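HTH-type transcriptional activator ampR (Citrobacter freundii, PDB 3KOS) regulates transcription of the inducible AmpC beta-lactamase gene as a LysR-family DNA-binding activator, of which this chain is the effector-binding domain. Local coordinates at residues A[27-41]-A[195-207]. Sequence-based numbering, arbitrary orientation.
Sequences LFPLLSDFKRSYPHI and AMREFSRWLTGVL
Trp202 pushes its indole between Leu30, Asp33, Phe34 and Ser37, a knob in a hole on helix 20-37. One face of the indole lies against Phe34 CB, 3.5 Å from the centroid of the six-membered ring and almost on its normal, a CH-pi contact; Val206 CG1 covers the rim of the opposite face. A flat, wide side chain with one polar edge suits this slot, because Trp202 NE1 gives a nearly straight hydrogen bond (166°) to Asp33 OD2 at 2.9 Å, met on the anti side and tilted out of the carboxylate plane. At the far edge, Trp202 CZ3 meets Leu27 CD1 at 3.9 Å. Phe34, its CG anti to the backbone N, carries its ring over to Phe199, whose edge points at the Phe34 face in a T-shaped pair with planes 73° apart.

The two helices, running at 127° to each other, pack on one side of the mixed sheet in a lobe of the LysR effector-binding domain, a periplasmic-binding-protein-like fold; Phe199 rests on Leu14 and Ile16 of strand 12-19.

Beyond the helix end, the Tyr38 ring face covers Glu198 CB, a CH-pi contact 4.0 Å from centroid to CB. Glutamate suits both neighbours: its apolar stem meets the tyrosine, its carboxylate the histidine. His40 NE2 donates to Glu198 OE1 at 2.9 Å, syn but out of the carboxylate plane and more bent than the tryptophan bond, which probably helps hold the type I beta turn from Tyr38 to Ile41. Small Ala195 lets its CA come within 6.4 Å of Ile41 CA. The tyrosine hydroxyl reaches a water shared with Arg201 NH2.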
loop_
_atom_site.group_PDB
_atom_site.type_symbol
_atom_site.label_atom_id
_atom_site.label_comp_id
_atom_site.label_asym_id
_atom_site.label_seq_id
_atom_site.Cartn_x
_atom_site.Cartn_y
_atom_site.Cartn_z
ATOM N N LEU A 27 -3.830 6.961 -12.164
ATOM C CA LEU A 27 -2.944 8.057 -12.561
ATOM C C LEU A 27 -1.674 7.631 -13.289
ATOM O O LEU A 27 -1.315 8.215 -14.310
ATOM C CB LEU A 27 -2.574 8.913 -11.346
ATOM C CG LEU A 27 -1.732 10.145 -11.669
ATOM C CD1 LEU A 27 -2.506 11.058 -12.630
ATOM C CD2 LEU A 27 -1.362 10.871 -10.378
ATOM N N PHE A 28 -0.964 6.645 -12.752
ATOM C CA PHE A 28 0.338 6.292 -13.307
ATOM C C PHE A 28 0.271 5.915 -14.788
ATOM O O PHE A 28 1.103 6.361 -15.573
ATOM C CB PHE A 28 1.026 5.194 -12.476
ATOM C CG PHE A 28 1.622 5.689 -11.184
ATOM C CD1 PHE A 28 1.635 7.036 -10.877
ATOM C CD2 PHE A 28 2.184 4.793 -10.274
ATOM C CE1 PHE A 28 2.190 7.491 -9.680
ATOM C CE2 PHE A 28 2.740 5.237 -9.093
ATOM C CZ PHE A 28 2.744 6.578 -8.789
ATOM N N PRO A 29 -0.728 5.116 -15.177
ATOM C CA PRO A 29 -0.825 4.761 -16.596
ATOM C C PRO A 29 -1.067 5.986 -17.486
ATOM O O PRO A 29 -0.765 5.940 -18.679
ATOM C CB PRO A 29 -2.045 3.843 -16.640
ATOM C CG PRO A 29 -2.117 3.239 -15.256
ATOM C CD PRO A 29 -1.689 4.361 -14.346
ATOM N N LEU A 30 -1.604 7.054 -16.906
ATOM C CA LEU A 30 -1.928 8.259 -17.677
ATOM C C LEU A 30 -0.826 9.311 -17.665
ATOM O O LEU A 30 -0.920 10.313 -18.381
ATOM C CB LEU A 30 -3.221 8.881 -17.164
ATOM C CG LEU A 30 -4.464 8.012 -17.349
ATOM C CD1 LEU A 30 -5.643 8.595 -16.610
ATOM C CD2 LEU A 30 -4.769 7.859 -18.832
ATOM N N LEU A 31 0.222 9.102 -16.872
ATOM C CA LEU A 31 1.204 10.172 -16.685
ATOM C C LEU A 31 1.911 10.604 -17.978
ATOM O O LEU A 31 2.215 11.784 -18.153
ATOM C CB LEU A 31 2.222 9.827 -15.592
ATOM C CG LEU A 31 1.752 10.090 -14.160
ATOM C CD1 LEU A 31 2.885 9.781 -13.187
ATOM C CD2 LEU A 31 1.249 11.518 -13.985
ATOM N N SER A 32 2.167 9.670 -18.889
ATOM C CA SER A 32 2.861 10.040 -20.117
ATOM C C SER A 32 1.990 10.968 -20.964
ATOM O O SER A 32 2.510 11.818 -21.685
ATOM C CB SER A 32 3.316 8.808 -20.914
ATOM O OG SER A 32 2.211 8.119 -21.459
ATOM N N ASP A 33 0.672 10.820 -20.866
ATOM C CA ASP A 33 -0.233 11.736 -21.558
ATOM C C ASP A 33 -0.143 13.132 -20.945
ATOM O O ASP A 33 -0.195 14.129 -21.666
ATOM C CB ASP A 33 -1.675 11.244 -21.522
ATOM C CG ASP A 33 -2.588 12.066 -22.418
ATOM O OD1 ASP A 33 -2.397 12.011 -23.651
ATOM O OD2 ASP A 33 -3.490 12.760 -21.904
ATOM N N PHE A 34 -0.013 13.210 -19.617
ATOM C CA PHE A 34 0.194 14.508 -18.976
ATOM C C PHE A 34 1.492 15.135 -19.462
ATOM O O PHE A 34 1.537 16.328 -19.763
ATOM C CB PHE A 34 0.248 14.407 -17.447
ATOM C CG PHE A 34 0.601 15.713 -16.781
ATOM C CD1 PHE A 34 -0.285 16.785 -16.817
ATOM C CD2 PHE A 34 1.826 15.882 -16.153
ATOM C CE1 PHE A 34 0.035 18.004 -16.223
ATOM C CE2 PHE A 34 2.154 17.096 -15.543
ATOM C CZ PHE A 34 1.246 18.157 -15.576
ATOM N N LYS A 35 2.544 14.326 -19.533
ATOM C CA LYS A 35 3.844 14.817 -19.988
ATOM C C LYS A 35 3.755 15.326 -21.427
ATOM O O LYS A 35 4.346 16.357 -21.772
ATOM C CB LYS A 35 4.913 13.726 -19.877
ATOM N N ARG A 36 3.016 14.597 -22.259
ATOM C CA ARG A 36 2.774 15.031 -23.639
ATOM C C ARG A 36 2.124 16.413 -23.703
ATOM O O ARG A 36 2.549 17.272 -24.478
ATOM C CB ARG A 36 1.902 14.023 -24.388
ATOM C CG ARG A 36 1.504 14.504 -25.788
ATOM C CD ARG A 36 0.588 13.515 -26.512
ATOM N NE ARG A 36 0.302 13.999 -27.866
ATOM C CZ ARG A 36 -0.730 14.771 -28.182
ATOM N NH1 ARG A 36 -1.596 15.146 -27.245
ATOM N NH2 ARG A 36 -0.894 15.177 -29.440
ATOM N N SER A 37 1.099 16.636 -22.889
ATOM C CA SER A 37 0.361 17.898 -22.941
ATOM C C SER A 37 1.058 19.069 -22.253
ATOM O O SER A 37 0.887 20.208 -22.665
ATOM C CB SER A 37 -1.040 17.734 -22.351
ATOM O OG SER A 37 -1.843 16.910 -23.171
ATOM N N TYR A 38 1.823 18.800 -21.200
ATOM C CA TYR A 38 2.416 19.883 -20.414
ATOM C C TYR A 38 3.850 19.575 -20.018
ATOM O O TYR A 38 4.152 19.407 -18.837
ATOM C CB TYR A 38 1.576 20.157 -19.157
ATOM C CG TYR A 38 0.181 20.616 -19.473
ATOM C CD1 TYR A 38 -0.883 19.725 -19.474
ATOM C CD2 TYR A 38 -0.070 21.940 -19.811
ATOM C CE1 TYR A 38 -2.166 20.145 -19.778
ATOM C CE2 TYR A 38 -1.342 22.368 -20.119
ATOM C CZ TYR A 38 -2.385 21.470 -20.101
ATOM O OH TYR A 38 -3.649 21.907 -20.411
ATOM N N PRO A 39 4.748 19.502 -21.007
ATOM C CA PRO A 39 6.145 19.141 -20.747
ATOM C C PRO A 39 6.863 20.150 -19.853
ATOM O O PRO A 39 7.926 19.836 -19.331
ATOM C CB PRO A 39 6.768 19.148 -22.147
ATOM C CG PRO A 39 5.876 20.037 -22.948
ATOM C CD PRO A 39 4.508 19.772 -22.435
ATOM N N HIS A 40 6.294 21.336 -19.687
ATOM C CA HIS A 40 6.938 22.404 -18.925
ATOM C C HIS A 40 6.702 22.287 -17.426
ATOM O O HIS A 40 7.197 23.109 -16.656
ATOM C CB HIS A 40 6.430 23.769 -19.405
ATOM C CG HIS A 40 4.943 23.928 -19.301
ATOM N ND1 HIS A 40 4.067 23.332 -20.184
ATOM C CD2 HIS A 40 4.179 24.604 -18.409
ATOM C CE1 HIS A 40 2.827 23.646 -19.847
ATOM N NE2 HIS A 40 2.868 24.417 -18.774
ATOM N N ILE A 41 5.940 21.278 -17.006
ATOM C CA ILE A 41 5.643 21.118 -15.590
ATOM C C ILE A 41 6.513 20.015 -14.972
ATOM O O ILE A 41 6.611 18.919 -15.514
ATOM C CB ILE A 41 4.143 20.833 -15.355
ATOM C CG1 ILE A 41 3.320 22.062 -15.756
ATOM C CG2 ILE A 41 3.883 20.468 -13.893
ATOM C CD1 ILE A 41 1.832 21.849 -15.758
ATOM N N ALA A 195 0.399 25.853 -13.030
ATOM C CA ALA A 195 0.718 24.430 -13.175
ATOM C C ALA A 195 -0.392 23.580 -12.558
ATOM O O ALA A 195 -0.783 22.554 -13.114
ATOM C CB ALA A 195 2.048 24.114 -12.520
HETATM N N MSE A 196 -0.904 24.016 -11.411
HETATM C CA MSE A 196 -2.017 23.317 -10.769
HETATM C C MSE A 196 -3.272 23.350 -11.640
HETATM O O MSE A 196 -3.917 22.320 -11.851
HETATM C CB MSE A 196 -2.293 23.902 -9.377
HETATM C CG MSE A 196 -1.154 23.640 -8.392
HETATM SE SE MSE A 196 -1.270 24.795 -6.793
HETATM C CE MSE A 196 -2.958 24.125 -6.070
ATOM N N ARG A 197 -3.611 24.525 -12.172
ATOM C CA ARG A 197 -4.806 24.630 -12.997
ATOM C C ARG A 197 -4.680 23.717 -14.207
ATOM O O ARG A 197 -5.647 23.077 -14.618
ATOM C CB ARG A 197 -5.049 26.085 -13.447
ATOM C CG ARG A 197 -5.590 26.997 -12.349
ATOM C CD ARG A 197 -5.947 28.410 -12.892
ATOM N NE ARG A 197 -4.746 29.196 -13.153
ATOM C CZ ARG A 197 -4.119 29.916 -12.228
ATOM N NH1 ARG A 197 -4.595 29.958 -10.993
ATOM N NH2 ARG A 197 -3.021 30.599 -12.530
ATOM N N GLU A 198 -3.487 23.670 -14.783
ATOM C CA GLU A 198 -3.254 22.852 -15.964
ATOM C C GLU A 198 -3.348 21.364 -15.665
ATOM O O GLU A 198 -3.985 20.610 -16.401
ATOM C CB GLU A 198 -1.916 23.223 -16.603
ATOM C CG GLU A 198 -2.027 24.566 -17.335
ATOM C CD GLU A 198 -0.713 25.118 -17.824
ATOM O OE1 GLU A 198 0.353 24.609 -17.422
ATOM O OE2 GLU A 198 -0.750 26.091 -18.611
ATOM N N PHE A 199 -2.719 20.939 -14.578
ATOM C CA PHE A 199 -2.828 19.543 -14.177
ATOM C C PHE A 199 -4.283 19.142 -13.897
ATOM O O PHE A 199 -4.737 18.091 -14.340
ATOM C CB PHE A 199 -1.952 19.249 -12.963
ATOM C CG PHE A 199 -2.048 17.823 -12.494
ATOM C CD1 PHE A 199 -2.984 17.462 -11.545
ATOM C CD2 PHE A 199 -1.229 16.845 -13.038
ATOM C CE1 PHE A 199 -3.089 16.144 -11.112
ATOM C CE2 PHE A 199 -1.330 15.524 -12.616
ATOM C CZ PHE A 199 -2.261 15.178 -11.646
ATOM N N SER A 200 -5.009 19.972 -13.152
ATOM C CA SER A 200 -6.413 19.679 -12.839
ATOM C C SER A 200 -7.261 19.576 -14.087
ATOM O O SER A 200 -8.094 18.674 -14.208
ATOM C CB SER A 200 -7.022 20.764 -11.954
ATOM O OG SER A 200 -6.426 20.748 -10.686
ATOM N N ARG A 201 -7.074 20.519 -15.007
ATOM C CA ARG A 201 -7.828 20.491 -16.255
ATOM C C ARG A 201 -7.496 19.245 -17.063
ATOM O O ARG A 201 -8.388 18.600 -17.620
ATOM C CB ARG A 201 -7.568 21.747 -17.104
ATOM C CG ARG A 201 -8.126 23.036 -16.518
ATOM C CD ARG A 201 -8.288 24.128 -17.593
ATOM N NE ARG A 201 -7.051 24.393 -18.329
ATOM C CZ ARG A 201 -6.264 25.452 -18.131
ATOM N NH1 ARG A 201 -6.584 26.371 -17.221
ATOM N NH2 ARG A 201 -5.162 25.598 -18.854
ATOM N N TRP A 202 -6.212 18.910 -17.135
ATOM C CA TRP A 202 -5.797 17.728 -17.877
ATOM C C TRP A 202 -6.438 16.459 -17.307
ATOM O O TRP A 202 -6.959 15.620 -18.049
ATOM C CB TRP A 202 -4.280 17.565 -17.847
ATOM C CG TRP A 202 -3.876 16.184 -18.265
ATOM C CD1 TRP A 202 -3.803 15.705 -19.544
ATOM C CD2 TRP A 202 -3.517 15.097 -17.406
ATOM N NE1 TRP A 202 -3.415 14.390 -19.532
ATOM C CE2 TRP A 202 -3.236 13.989 -18.233
ATOM C CE3 TRP A 202 -3.402 14.952 -16.018
ATOM C CZ2 TRP A 202 -2.845 12.751 -17.717
ATOM C CZ3 TRP A 202 -3.014 13.716 -15.503
ATOM C CH2 TRP A 202 -2.747 12.634 -16.352
ATOM N N LEU A 203 -6.389 16.319 -15.989
ATOM C CA LEU A 203 -6.845 15.080 -15.348
ATOM C C LEU A 203 -8.364 14.898 -15.464
ATOM O O LEU A 203 -8.842 13.850 -15.886
ATOM C CB LEU A 203 -6.390 15.028 -13.885
ATOM C CG LEU A 203 -6.712 13.742 -13.111
ATOM C CD1 LEU A 203 -6.285 12.494 -13.888
ATOM C CD2 LEU A 203 -6.037 13.784 -11.743
ATOM N N THR A 204 -9.129 15.916 -15.097
ATOM C CA THR A 204 -10.575 15.810 -15.248
ATOM C C THR A 204 -10.915 15.581 -16.727
ATOM O O THR A 204 -11.847 14.851 -17.060
ATOM C CB THR A 204 -11.302 17.047 -14.697
ATOM O OG1 THR A 204 -10.748 18.219 -15.291
ATOM C CG2 THR A 204 -11.136 17.137 -13.189
ATOM N N GLY A 205 -10.130 16.174 -17.614
ATOM C CA GLY A 205 -10.347 16.008 -19.038
ATOM C C GLY A 205 -10.071 14.600 -19.526
ATOM O O GLY A 205 -10.853 14.029 -20.284
ATOM N N VAL A 206 -8.955 14.032 -19.087
ATOM C CA VAL A 206 -8.525 12.733 -19.573
ATOM C C VAL A 206 -9.382 11.622 -18.973
ATOM O O VAL A 206 -9.495 10.539 -19.547
ATOM C CB VAL A 206 -7.041 12.488 -19.292
ATOM C CG1 VAL A 206 -6.831 12.041 -17.836
ATOM C CG2 VAL A 206 -6.483 11.455 -20.255
ATOM N N LEU A 207 -9.996 11.892 -17.825
ATOM C CA LEU A 207 -10.914 10.930 -17.234
ATOM C C LEU A 207 -12.200 10.851 -18.054
ATOM O O LEU A 207 -12.774 9.772 -18.213
ATOM C CB LEU A 207 -11.190 11.258 -15.763
ATOM C CG LEU A 207 -9.967 10.921 -14.898
ATOM C CD1 LEU A 207 -10.096 11.443 -13.476
ATOM C CD2 LEU A 207 -9.731 9.423 -14.904
HETATM O O HOH W 1 -3.806 24.786 -21.662
#